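Local coordinates for protein hydrolase (Burkholderia cenocepacia, PDB 4QKU) that probably hydrolyses fumarylacetoacetate to fumarate and acetoacetate, the last step of phenylalanine and tyrosine breakdown, with the help of bound divalent metal ions, at residues A291-F295 and C419-Y424; V65-L70 and L108-F112. One frame throughout, in Å; residues are numbered along the deposited sequence.

Interaction 1. Residues A291-F295 and C419-Y424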
loop_
_atom_site.group_PDB
_atom_site.type_symbol
_atom_site.label_atom_id
_atom_site.label_comp_id
_atom_site.label_asym_id
_atom_site.label_seq_id
_atom_site.Cartn_x
_atom_site.Cartn_y
_atom_site.Cartn_z
ATOM N N ALA B 291 -4.852 26.152 7.217
ATOM C CA ALA B 291 -4.826 27.175 6.180
ATOM C C ALA B 291 -6.093 27.167 5.318
ATOM O O ALA B 291 -6.492 28.210 4.832
ATOM C CB ALA B 291 -3.600 27.003 5.305
ATOM N N LEU B 292 -6.726 26.010 5.133
ATOM C CA LEU B 292 -7.994 25.938 4.391
ATOM C C LEU B 292 -9.230 26.318 5.194
ATOM O O LEU B 292 -10.344 26.299 4.663
ATOM C CB LEU B 292 -8.198 24.544 3.837
ATOM C CG LEU B 292 -7.085 24.113 2.867
ATOM C CD1 LEU B 292 -7.111 22.612 2.677
ATOM C CD2 LEU B 292 -7.227 24.839 1.536
ATOM N N GLU B 293 -9.059 26.661 6.467
ATOM C CA GLU B 293 -10.212 26.930 7.335
ATOM C C GLU B 293 -11.153 27.997 6.748
ATOM O O GLU B 293 -12.368 27.798 6.778
ATOM C CB GLU B 293 -9.759 27.302 8.771
ATOM C CG GLU B 293 -10.878 27.626 9.757
ATOM C CD GLU B 293 -11.872 26.481 9.986
ATOM O OE1 GLU B 293 -11.587 25.320 9.645
ATOM O OE2 GLU B 293 -12.945 26.749 10.549
ATOM N N PRO B 294 -10.602 29.090 6.180
ATOM C CA PRO B 294 -11.497 30.139 5.691
ATOM C C PRO B 294 -12.300 29.717 4.469
ATOM O O PRO B 294 -13.219 30.410 4.090
ATOM C CB PRO B 294 -10.545 31.302 5.335
ATOM C CG PRO B 294 -9.345 31.067 6.148
ATOM C CD PRO B 294 -9.211 29.558 6.186
ATOM N N PHE B 295 -11.977 28.574 3.885
ATOM C CA PHE B 295 -12.678 28.116 2.689
ATOM C C PHE B 295 -13.565 26.903 2.951
ATOM O O PHE B 295 -14.018 26.238 2.033
ATOM C CB PHE B 295 -11.625 27.861 1.606
ATOM C CG PHE B 295 -10.674 28.999 1.464
ATOM C CD1 PHE B 295 -11.061 30.140 0.785
ATOM C CD2 PHE B 295 -9.445 28.973 2.101
ATOM C CE1 PHE B 295 -10.207 31.224 0.699
ATOM C CE2 PHE B 295 -8.576 30.040 2.020
ATOM C CZ PHE B 295 -8.957 31.175 1.322
ATOM N N CYS B 419 -7.629 28.397 -3.494
ATOM C CA CYS B 419 -8.798 28.928 -2.786
ATOM C C CYS B 419 -8.774 30.425 -2.876
ATOM O O CYS B 419 -7.784 31.043 -2.530
ATOM C CB CYS B 419 -8.751 28.531 -1.316
ATOM S SG CYS B 419 -8.609 26.753 -1.047
ATOM N N GLN B 420 -9.850 30.996 -3.386
ATOM C CA GLN B 420 -9.923 32.439 -3.646
ATOM C C GLN B 420 -10.415 33.230 -2.426
ATOM O O GLN B 420 -11.580 33.167 -2.093
ATOM C CB GLN B 420 -10.869 32.696 -4.835
ATOM C CG GLN B 420 -10.873 34.135 -5.334
ATOM C CD GLN B 420 -9.473 34.629 -5.640
ATOM O OE1 GLN B 420 -8.861 34.218 -6.636
ATOM N NE2 GLN B 420 -8.936 35.482 -4.764
ATOM N N GLY B 421 -9.511 33.950 -1.773
ATOM C CA GLY B 421 -9.880 34.908 -0.731
ATOM C C GLY B 421 -9.990 36.321 -1.295
ATOM O O GLY B 421 -9.792 36.533 -2.506
ATOM N N ASP B 422 -10.357 37.283 -0.448
ATOM C CA ASP B 422 -10.496 38.703 -0.867
ATOM C C ASP B 422 -9.100 39.351 -0.996
ATOM O O ASP B 422 -8.487 39.753 0.005
ATOM C CB ASP B 422 -11.394 39.496 0.117
ATOM N N GLY B 423 -8.611 39.423 -2.238
ATOM C CA GLY B 423 -7.296 40.017 -2.538
ATOM C C GLY B 423 -6.091 39.128 -2.265
ATOM O O GLY B 423 -4.958 39.596 -2.264
ATOM N N TYR B 424 -6.335 37.838 -2.083
ATOM C CA TYR B 424 -5.271 36.859 -1.975
ATOM C C TYR B 424 -5.835 35.487 -2.281
ATOM O O TYR B 424 -7.037 35.317 -2.427
ATOM C CB TYR B 424 -4.679 36.875 -0.574
ATOM C CG TYR B 424 -5.537 36.192 0.470
ATOM C CD1 TYR B 424 -6.741 36.752 0.899
ATOM C CD2 TYR B 424 -5.160 34.979 1.030
ATOM C CE1 TYR B 424 -7.532 36.117 1.856
ATOM C CE2 TYR B 424 -5.940 34.338 1.981
ATOM C CZ TYR B 424 -7.123 34.908 2.400
ATOM O OH TYR B 424 -7.909 34.277 3.355
#

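Interaction 2. Residues V65-L70 and L108-F112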
loop_
_atom_site.group_PDB
_atom_site.type_symbol
_atom_site.label_atom_id
_atom_site.label_comp_id
_atom_site.label_asym_id
_atom_site.label_seq_id
_atom_site.Cartn_x
_atom_site.Cartn_y
_atom_site.Cartn_z
ATOM N N VAL B 65 11.341 28.881 3.097
ATOM C CA VAL B 65 11.890 28.935 4.425
ATOM C C VAL B 65 12.562 27.582 4.772
ATOM O O VAL B 65 11.924 26.534 4.829
ATOM C CB VAL B 65 10.797 29.262 5.447
ATOM C CG1 VAL B 65 11.403 29.463 6.823
ATOM C CG2 VAL B 65 10.072 30.533 5.024
ATOM N N ASP B 66 13.853 27.662 5.044
ATOM C CA ASP B 66 14.629 26.527 5.464
ATOM C C ASP B 66 14.389 26.363 6.954
ATOM O O ASP B 66 15.041 27.005 7.753
ATOM C CB ASP B 66 16.114 26.790 5.168
ATOM C CG ASP B 66 16.986 25.557 5.352
ATOM O OD1 ASP B 66 16.767 24.775 6.306
ATOM O OD2 ASP B 66 17.943 25.386 4.560
ATOM N N LEU B 67 13.487 25.457 7.314
ATOM C CA LEU B 67 13.144 25.238 8.720
ATOM C C LEU B 67 14.331 24.840 9.632
ATOM O O LEU B 67 14.429 25.338 10.740
ATOM C CB LEU B 67 12.014 24.206 8.861
ATOM C CG LEU B 67 10.675 24.571 8.225
ATOM C CD1 LEU B 67 9.613 23.527 8.561
ATOM C CD2 LEU B 67 10.221 25.955 8.687
ATOM N N ALA B 68 15.191 23.931 9.174
ATOM C CA ALA B 68 16.357 23.507 9.953
ATOM C C ALA B 68 17.250 24.679 10.276
ATOM O O ALA B 68 17.596 24.893 11.435
ATOM C CB ALA B 68 17.162 22.447 9.205
ATOM N N ALA B 69 17.563 25.458 9.238
ATOM C CA ALA B 69 18.386 26.669 9.373
ATOM C C ALA B 69 17.757 27.687 10.304
ATOM O O ALA B 69 18.448 28.340 11.089
ATOM C CB ALA B 69 18.634 27.312 8.018
ATOM N N LEU B 70 16.446 27.821 10.214
ATOM C CA LEU B 70 15.723 28.750 11.078
ATOM C C LEU B 70 15.815 28.280 12.530
ATOM O O LEU B 70 15.983 29.098 13.446
ATOM C CB LEU B 70 14.269 28.879 10.614
ATOM C CG LEU B 70 13.547 30.188 10.876
ATOM C CD1 LEU B 70 14.220 31.361 10.171
ATOM C CD2 LEU B 70 12.090 30.060 10.440
ATOM N N LEU B 108 6.059 31.213 12.390
ATOM C CA LEU B 108 6.410 31.623 11.048
ATOM C C LEU B 108 5.595 32.829 10.639
ATOM O O LEU B 108 6.149 33.824 10.181
ATOM C CB LEU B 108 6.209 30.491 10.055
ATOM C CG LEU B 108 7.143 29.293 10.212
ATOM C CD1 LEU B 108 6.827 28.277 9.138
ATOM C CD2 LEU B 108 8.609 29.688 10.165
ATOM N N SER B 109 4.288 32.759 10.830
ATOM C CA SER B 109 3.434 33.908 10.531
ATOM C C SER B 109 3.907 35.200 11.226
ATOM O O SER B 109 3.880 36.265 10.633
ATOM C CB SER B 109 1.994 33.636 10.912
ATOM O OG SER B 109 1.174 34.675 10.434
ATOM N N ALA B 110 4.342 35.084 12.473
ATOM C CA ALA B 110 4.776 36.246 13.248
ATOM C C ALA B 110 6.084 36.772 12.717
ATOM O O ALA B 110 6.243 37.936 12.473
ATOM C CB ALA B 110 4.902 35.887 14.723
ATOM N N LEU B 111 7.009 35.875 12.483
ATOM C CA LEU B 111 8.343 36.249 12.008
ATOM C C LEU B 111 8.359 36.909 10.625
ATOM O O LEU B 111 9.159 37.815 10.377
ATOM C CB LEU B 111 9.237 35.007 11.993
ATOM C CG LEU B 111 10.730 35.311 11.839
ATOM C CD1 LEU B 111 11.241 36.098 13.050
ATOM C CD2 LEU B 111 11.520 34.032 11.626
ATOM N N PHE B 112 7.485 36.447 9.731
ATOM C CA PHE B 112 7.501 36.913 8.354
ATOM C C PHE B 112 6.466 37.956 8.085
ATOM O O PHE B 112 6.338 38.409 6.959
ATOM C CB PHE B 112 7.370 35.743 7.378
ATOM C CG PHE B 112 8.603 34.897 7.308
ATOM C CD1 PHE B 112 9.692 35.318 6.571
ATOM C CD2 PHE B 112 8.693 33.716 8.026
ATOM C CE1 PHE B 112 10.851 34.573 6.523
ATOM C CE2 PHE B 112 9.847 32.962 7.984
ATOM C CZ PHE B 112 10.934 33.394 7.222
#

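Interaction 1. Residues A291-F295 and C419-Y424
Phe295 lays one face of its ring on Cys419: CB of Cys419 is 3.3 Å from the centroid of the Phe295 ring and only 7° off the ring normal, a CH-pi contact centred on the face. The opposite face belongs to the preceding residue, Pro294, whose CB lies over the rim, so the ring is sandwiched between a neighbour in sequence and a strand residue. SG of Cys419 is turned anti to its own carbonyl carbon (chi1 -55°), which carries it off the ring centre; it makes an oblique sulfur-aromatic contact, 4.3 Å from the Phe295 centroid, and ends 3.5 Å from CD2 of Leu292. At the far end of the ring, CE1 of Phe295 has O of Gln420 at 3.7 Å, near the ring plane, and CZ of Phe295 has OH of Tyr424 at 3.9 Å, obliquely.

Backbone bonds set the two main partners: Phe295 N bonds to O of Leu292 at 2.9 Å, closing the short 3-10 turn, and Phe295 also pairs with Asp319, Cys419 with Val426. Within 419-424, NE2 of Gln420 donates to O of the next residue, Gly421, at 2.6 Å, in the carbonyl plane. Further out, Leu292 touches Phe318 and Phe428, Phe295 touches Val426 and Cys419 touches Ile320. The contact thus joins the loop after strand 280-288 to strand 412-421 within the fumarylacetoacetate hydrolase C-terminal region, away from the predicted catalytic and metal-binding residues. It rests on dispersion and on weak CH-pi and sulfur-aromatic terms, favouring close fit over directional bonding.

Interaction 2. Residues V65-L70 and L108-F112
The ring of Phe112 is met at its edge, near the plane, by CD2 of Leu70, 4.4 Å from CE2 of Phe112. Both branches of Val65 also reach the far end of this ring: CG2 of Val65 comes obliquely to within 3.7 Å of CZ of Phe112, and CG1 lies 4.0 Å from the same CZ. Val65 and Phe112 extend from opposite directions. A second ring, that of Trp26, meets Phe112 with the planes about 30° apart, and Leu60 and Leu119 also touch the phenyl group.

Beside the ring the contact is made by leucine methyls. CD2 of Leu70 and CD2 of Leu108 approach to 3.5 Å, with the two side chains crossing obliquely. Leu70 and Leu111 instead meet tip to tip, CD1 of Leu70 lying 4.1 Å from CD2 of Leu111; each has CG anti to the backbone N (chi1 -166° in Leu111), and each thereby extends toward the other. Leu67 crosses Leu108 at about a right angle, through methyls alone.

The residues touching here are all buried, and they join the end of strand 63-66 and the start of helix 67-72 to the C-terminal end of helix 98-111, within the fumarylacetoacetase N-terminal region. Leu108 and Leu67 also rest on Val58 of the neighbouring strand 55-60, so helix 98-111 packs against the antiparallel sheet. Asp66 is the N-cap of helix 67-72: its OD1 accepts from N of Ala69 at 3.1 Å, nearly straight at 172° but from above the carboxylate plane, while its OD2 forms a salt bridge with Arg55.

In the fold
The two contacts belong to different regions of the chain, interaction 2 to the N-terminal and interaction 1 to the C-terminal one, and share no element: their centres are 22 Å apart and their nearest atoms about 10 Å. Interaction 2 is wholly buried, joining a strand-to-helix junction to a second helix through aliphatic methyls and one phenyl ring. Interaction 1 is only partly buried, with exposed Pro294 and Gln420 at its margin; it seats a loop turn against a strand end, adding sulfur and backbone carbonyl contacts. Interaction 1 centres on Phe295, whose ring takes its main partner over a face; in interaction 2 Phe112, met across the contact at an edge and obliquely, shares the contact with Leu70 and Leu108.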